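Local coordinates for protein polysaccharide deacetylase (Ammonifex degensii, PDB 4WCJ) that probably hydrolyses the N-acetyl groups of poly-beta-1,6-N-acetyl-D-glucosamine, as a zinc-binding family 4 carbohydrate esterase, at residues C41-L46 with F97-L102; V68-V73 with P89-L94. All blocks are in the same frame, centred on the assembly; numbering follows the deposited sequence.

Interaction 1: C41-L46 with F97-L102; sequences CYHRVL and FDDGDL. With ZN (zinc ion), chain B.
The zinc site of this family 4 carbohydrate esterase sits where two parallel strands of the beta/alpha barrel end side by side, Tyr42 bridging Phe97 and His43 lying opposite Asp98 and Asp99. Asp98 N donates a nearly straight bond to Tyr42 O (2.9 Å, 161° at the hydrogen), which fixes the register just before the metal. Asp99 OD1 binds the zinc at 2.2 Å, and His157 and His162 complete the protein ligands. The other oxygen, Asp99 OD2, accepts from a zinc-bound water and lies 3.5 Å from His43 CD2, near the plane of the imidazole at its edge. Asp98 OD2 accepts a hydrogen bond from the second zinc-bound water, which is 2.6 Å from His43 NE2. Away from the metal, Tyr42 CB rests over one face of the Phe97 ring, 3.7 Å from its centroid, while Val45 CG2 meets the rim at CE2. Phe97 CG stands anti to its carbonyl carbon (chi1 -77°), which swings the ring so that one face meets Tyr42 CB. An alanine here would take the ring away and probably open a gap between Tyr42 and Val45. Arg44 lays its CG against the Asp101 carboxylate; their ion pair is long, NE to OD1 4.0 Å, but a water joins the same two atoms, while Arg44 NH2 bonds Arg50 O and Ser103 bonds Asp101 OD2. Carboxylates suit the site because one oxygen can hold the metal while the other holds its water, as in Asp99, and a salt bridge from Arg245 to Asp98 OD2 helps keep that second carboxylate in place.

Interaction 2: V68-V73 with P89-L94; sequences VGVRFV and PGKLVL
Arg71 meets Lys91 and Val93 through its backbone, in a parallel ladder that joins the two strands of a beta-alpha-beta unit whose connecting helix is 75-82. Arg71 N donates to Lys91 O (3.2 Å), and Arg71 O accepts from Val93 N (3.0 Å). Val73 N closes the ladder on Val93 O at 2.9 Å, so that Val93 is gripped at both its N and its O while the short strand 71-72 passes alongside. The Val73 donor is tilted 25° from the carbonyl plane of Val93, and Phe72 CA adds a weaker C-H contact to that oxygen. Side chains alternate across the sheet: Arg71 and Leu92 share one face, Phe72 and Val93 the other. Valine and phenylalanine suit the latter, which is covered by helices: Phe72 leans on Leu62 and Leu65 of helix 55-67, and Val93 on Trp259 of helix 253-261. Phe72 and Val93 run side by side in the same direction, with Phe72 CE2 4.1 Å from Val93 CG1. On the face with Leu92, which packs on Tyr81, the long aliphatic part of Arg71 can border the sheet while its charged end leads outward, toward a weak, long ion pair with Glu77. Lys91 likewise turns its end away, its NZ bonding Trp259 O. Gly69, the C-prime residue of the Schellman motif ending helix 55-67, lets the chain turn into Val70. Here Val70 CG1, anti to its backbone N (chi1 158°), is pressed against Val93 CG2 at 3.5 Å, tighter than usual for two carbons.

How the interactions relate
Interactions 1 and 2 share strand 91-99, with centres about 22 Å apart: 89-94 holds its beginning and 97-102 its zinc-binding end. The two contacts pair it with 36-42 and 71-72 respectively; 36-42 also bonds to Leu92 and Leu94 through its backbone, and strand 119-123 is a further partner. Along the chain, both segments of interaction 2, 68-73 and 89-94, fall between 41-46 and 97-102. Both contacts have backbone bonds and apolar packing; interaction 1 adds the carboxylates, waters and metal, whereas interaction 2 lies away from the site. At the 97-102 end, the side chain of Asp99 lies about 3 Å from those of His157 and His162, nearest atoms, with which it binds the zinc.

Interaction 1: C41-L46 with F97-L102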
loop_
_atom_site.group_PDB
_atom_site.type_symbol
_atom_site.label_atom_id
_atom_site.label_comp_id
_atom_site.label_asym_id
_atom_site.label_seq_id
_atom_site.Cartn_x
_atom_site.Cartn_y
_atom_site.Cartn_z
ATOM N N CYS A 41 4.322 -4.533 1.347
ATOM C CA CYS A 41 3.404 -4.461 0.223
ATOM C C CYS A 41 2.980 -5.860 -0.218
ATOM O O CYS A 41 3.782 -6.629 -0.761
ATOM C CB CYS A 41 4.027 -3.708 -0.953
ATOM S SG CYS A 41 2.984 -3.685 -2.433
ATOM N N TYR A 42 1.714 -6.175 0.036
ATOM C CA TYR A 42 1.072 -7.402 -0.428
ATOM C C TYR A 42 0.124 -7.092 -1.586
ATOM O O TYR A 42 -0.222 -5.928 -1.820
ATOM C CB TYR A 42 0.283 -8.078 0.698
ATOM C CG TYR A 42 1.078 -8.561 1.887
ATOM C CD1 TYR A 42 1.642 -9.835 1.900
ATOM C CD2 TYR A 42 1.237 -7.762 3.013
ATOM C CE1 TYR A 42 2.358 -10.292 2.995
ATOM C CE2 TYR A 42 1.957 -8.207 4.112
ATOM C CZ TYR A 42 2.509 -9.475 4.098
ATOM O OH TYR A 42 3.221 -9.926 5.186
ATOM N N HIS A 43 -0.279 -8.122 -2.326
ATOM C CA HIS A 43 -1.278 -7.959 -3.379
ATOM C C HIS A 43 -2.455 -8.893 -3.158
ATOM O O HIS A 43 -3.574 -8.461 -2.874
ATOM C CB HIS A 43 -0.662 -8.214 -4.758
ATOM C CG HIS A 43 0.210 -7.098 -5.234
ATOM N ND1 HIS A 43 1.536 -6.986 -4.878
ATOM C CD2 HIS A 43 -0.060 -6.032 -6.025
ATOM C CE1 HIS A 43 2.047 -5.900 -5.433
ATOM N NE2 HIS A 43 1.101 -5.306 -6.135
ATOM N N ARG A 44 -2.187 -10.187 -3.274
ATOM C CA ARG A 44 -3.234 -11.193 -3.174
ATOM C C ARG A 44 -2.953 -12.186 -2.073
ATOM O O ARG A 44 -1.804 -12.525 -1.801
ATOM C CB ARG A 44 -3.390 -11.941 -4.497
ATOM C CG ARG A 44 -3.734 -11.032 -5.655
ATOM C CD ARG A 44 -3.399 -11.668 -6.985
ATOM N NE ARG A 44 -3.547 -10.703 -8.068
ATOM C CZ ARG A 44 -2.804 -10.704 -9.171
ATOM N NH1 ARG A 44 -3.004 -9.789 -10.113
ATOM N NH2 ARG A 44 -1.867 -11.630 -9.339
ATOM N N VAL A 45 -4.022 -12.660 -1.455
ATOM C CA VAL A 45 -3.922 -13.748 -0.504
ATOM C C VAL A 45 -4.713 -14.913 -1.091
ATOM O O VAL A 45 -5.932 -15.014 -0.925
ATOM C CB VAL A 45 -4.433 -13.334 0.873
ATOM C CG1 VAL A 45 -4.305 -14.486 1.838
ATOM C CG2 VAL A 45 -3.629 -12.138 1.366
ATOM N N LEU A 46 -3.991 -15.760 -1.821
ATOM C CA LEU A 46 -4.573 -16.751 -2.716
ATOM C C LEU A 46 -3.681 -17.991 -2.794
ATOM O O LEU A 46 -2.456 -17.897 -2.637
ATOM C CB LEU A 46 -4.767 -16.157 -4.118
ATOM C CG LEU A 46 -5.898 -15.142 -4.287
ATOM C CD1 LEU A 46 -5.917 -14.603 -5.701
ATOM C CD2 LEU A 46 -7.215 -15.821 -3.944
ATOM N N PHE A 97 -1.697 -3.183 1.088
ATOM C CA PHE A 97 -2.089 -3.982 -0.068
ATOM C C PHE A 97 -2.294 -3.094 -1.284
ATOM O O PHE A 97 -2.901 -2.028 -1.162
ATOM C CB PHE A 97 -3.386 -4.747 0.203
ATOM C CG PHE A 97 -3.211 -5.954 1.067
ATOM C CD1 PHE A 97 -3.052 -5.826 2.431
ATOM C CD2 PHE A 97 -3.205 -7.220 0.506
ATOM C CE1 PHE A 97 -2.897 -6.940 3.228
ATOM C CE2 PHE A 97 -3.046 -8.339 1.299
ATOM C CZ PHE A 97 -2.885 -8.199 2.656
ATOM N N ASP A 98 -1.814 -3.542 -2.444
ATOM C CA ASP A 98 -2.031 -2.840 -3.722
ATOM C C ASP A 98 -3.016 -3.547 -4.641
ATOM O O ASP A 98 -2.922 -4.751 -4.807
ATOM C CB ASP A 98 -0.717 -2.687 -4.495
ATOM C CG ASP A 98 0.172 -1.597 -3.937
ATOM O OD1 ASP A 98 -0.173 -1.009 -2.885
ATOM O OD2 ASP A 98 1.228 -1.344 -4.553
ATOM N N ASP A 99 -3.926 -2.753 -5.215
ATOM C CA ASP A 99 -4.760 -3.008 -6.414
ATOM C C ASP A 99 -6.264 -3.022 -6.111
ATOM O O ASP A 99 -7.017 -2.219 -6.670
ATOM C CB ASP A 99 -4.383 -4.307 -7.141
ATOM C CG ASP A 99 -3.020 -4.220 -7.798
ATOM O OD1 ASP A 99 -2.442 -3.125 -7.773
ATOM O OD2 ASP A 99 -2.529 -5.242 -8.318
ATOM N N GLY A 100 -6.700 -3.930 -5.242
ATOM C CA GLY A 100 -8.109 -4.012 -4.908
ATOM C C GLY A 100 -8.648 -5.430 -4.984
ATOM O O GLY A 100 -9.865 -5.635 -5.022
ATOM N N ASP A 101 -7.747 -6.411 -5.007
ATOM C CA ASP A 101 -8.162 -7.798 -5.207
ATOM C C ASP A 101 -9.201 -8.258 -4.180
ATOM O O ASP A 101 -9.113 -7.918 -3.005
ATOM C CB ASP A 101 -6.960 -8.734 -5.163
ATOM C CG ASP A 101 -7.281 -10.105 -5.722
ATOM O OD1 ASP A 101 -7.332 -10.241 -6.965
ATOM O OD2 ASP A 101 -7.486 -11.050 -4.935
ATOM N N LEU A 102 -10.179 -9.036 -4.642
ATOM C CA LEU A 102 -11.219 -9.574 -3.773
ATOM C C LEU A 102 -10.641 -10.364 -2.603
ATOM O O LEU A 102 -11.234 -10.409 -1.528
ATOM C CB LEU A 102 -12.172 -10.462 -4.578
ATOM C CG LEU A 102 -13.310 -11.121 -3.799
ATOM C CD1 LEU A 102 -14.144 -10.068 -3.065
ATOM C CD2 LEU A 102 -14.175 -11.968 -4.718
HETATM ZN ZN ZN B . -0.491 -2.362 -8.320
HETATM O O HOH W 1 -5.100 -6.224 -3.994
HETATM O O HOH W 2 1.284 -2.865 -6.938
HETATM O O HOH W 3 -5.334 -8.959 -8.328
HETATM O O HOH W 4 0.049 -4.470 -8.861
#

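Interaction 2: V68-V73 with P89-L94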
loop_
_atom_site.group_PDB
_atom_site.type_symbol
_atom_site.label_atom_id
_atom_site.label_comp_id
_atom_site.label_asym_id
_atom_site.label_seq_id
_atom_site.Cartn_x
_atom_site.Cartn_y
_atom_site.Cartn_z
ATOM N N VAL A 68 7.836 -11.767 17.816
ATOM C CA VAL A 68 9.195 -11.291 18.088
ATOM C C VAL A 68 9.212 -9.796 18.430
ATOM O O VAL A 68 10.271 -9.173 18.497
ATOM C CB VAL A 68 10.143 -11.562 16.898
ATOM C CG1 VAL A 68 11.586 -11.604 17.370
ATOM C CG2 VAL A 68 9.807 -12.882 16.251
ATOM N N GLY A 69 8.035 -9.222 18.653
ATOM C CA GLY A 69 7.952 -7.904 19.259
ATOM C C GLY A 69 7.765 -6.702 18.348
ATOM O O GLY A 69 7.912 -5.565 18.792
ATOM N N VAL A 70 7.441 -6.947 17.081
ATOM C CA VAL A 70 7.174 -5.869 16.131
ATOM C C VAL A 70 5.836 -5.169 16.420
ATOM O O VAL A 70 4.816 -5.833 16.619
ATOM C CB VAL A 70 7.172 -6.404 14.683
ATOM C CG1 VAL A 70 6.393 -5.490 13.767
ATOM C CG2 VAL A 70 8.602 -6.600 14.181
ATOM N N ARG A 71 5.849 -3.836 16.447
ATOM C CA ARG A 71 4.632 -3.046 16.641
ATOM C C ARG A 71 3.957 -2.678 15.318
ATOM O O ARG A 71 4.562 -2.018 14.469
ATOM C CB ARG A 71 4.944 -1.769 17.428
ATOM C CG ARG A 71 3.880 -0.693 17.305
ATOM C CD ARG A 71 4.054 0.398 18.348
ATOM N NE ARG A 71 2.874 1.257 18.425
ATOM C CZ ARG A 71 2.625 2.102 19.420
ATOM N NH1 ARG A 71 3.473 2.202 20.434
ATOM N NH2 ARG A 71 1.523 2.845 19.403
ATOM N N PHE A 72 2.709 -3.107 15.142
ATOM C CA PHE A 72 1.940 -2.741 13.953
ATOM C C PHE A 72 1.282 -1.375 14.124
ATOM O O PHE A 72 0.553 -1.118 15.093
ATOM C CB PHE A 72 0.883 -3.797 13.628
ATOM C CG PHE A 72 1.450 -5.101 13.140
ATOM C CD1 PHE A 72 1.767 -6.109 14.034
ATOM C CD2 PHE A 72 1.666 -5.321 11.783
ATOM C CE1 PHE A 72 2.283 -7.314 13.590
ATOM C CE2 PHE A 72 2.172 -6.522 11.332
ATOM C CZ PHE A 72 2.489 -7.521 12.238
ATOM N N VAL A 73 1.529 -0.524 13.139
ATOM C CA VAL A 73 1.247 0.903 13.171
ATOM C C VAL A 73 0.084 1.253 12.216
ATOM O O VAL A 73 -0.092 0.605 11.181
ATOM C CB VAL A 73 2.550 1.677 12.804
ATOM C CG1 VAL A 73 2.444 2.415 11.459
ATOM C CG2 VAL A 73 3.012 2.582 13.944
ATOM N N PRO A 89 9.406 5.368 19.136
ATOM C CA PRO A 89 10.696 4.690 18.948
ATOM C C PRO A 89 10.549 3.216 18.555
ATOM O O PRO A 89 9.438 2.748 18.311
ATOM C CB PRO A 89 11.350 4.824 20.327
ATOM C CG PRO A 89 10.183 4.978 21.302
ATOM C CD PRO A 89 8.908 5.103 20.495
ATOM N N GLY A 90 11.674 2.508 18.472
ATOM C CA GLY A 90 11.674 1.074 18.225
ATOM C C GLY A 90 11.389 0.602 16.804
ATOM O O GLY A 90 11.590 1.329 15.831
ATOM N N LYS A 91 10.892 -0.630 16.712
ATOM C CA LYS A 91 10.681 -1.347 15.456
ATOM C C LYS A 91 9.216 -1.315 14.986
ATOM O O LYS A 91 8.366 -1.972 15.583
ATOM C CB LYS A 91 11.128 -2.798 15.640
ATOM C CG LYS A 91 11.623 -3.471 14.403
ATOM C CD LYS A 91 13.147 -3.505 14.361
ATOM C CE LYS A 91 13.695 -4.724 15.085
ATOM N NZ LYS A 91 15.138 -4.948 14.772
ATOM N N LEU A 92 8.932 -0.588 13.904
ATOM C CA LEU A 92 7.549 -0.378 13.451
ATOM C C LEU A 92 7.252 -1.034 12.100
ATOM O O LEU A 92 8.136 -1.138 11.251
ATOM C CB LEU A 92 7.254 1.119 13.359
ATOM C CG LEU A 92 7.827 1.970 14.495
ATOM C CD1 LEU A 92 7.576 3.438 14.236
ATOM C CD2 LEU A 92 7.241 1.554 15.836
ATOM N N VAL A 93 6.006 -1.468 11.901
ATOM C CA VAL A 93 5.583 -2.038 10.620
ATOM C C VAL A 93 4.178 -1.590 10.222
ATOM O O VAL A 93 3.258 -1.612 11.033
ATOM C CB VAL A 93 5.621 -3.586 10.637
ATOM C CG1 VAL A 93 4.895 -4.167 9.428
ATOM C CG2 VAL A 93 7.052 -4.079 10.656
ATOM N N LEU A 94 4.036 -1.175 8.964
ATOM C CA LEU A 94 2.739 -0.900 8.359
ATOM C C LEU A 94 2.419 -1.948 7.295
ATOM O O LEU A 94 3.232 -2.208 6.397
ATOM C CB LEU A 94 2.717 0.496 7.736
ATOM C CG LEU A 94 1.446 0.884 6.973
ATOM C CD1 LEU A 94 0.219 0.793 7.871
ATOM C CD2 LEU A 94 1.569 2.279 6.398
#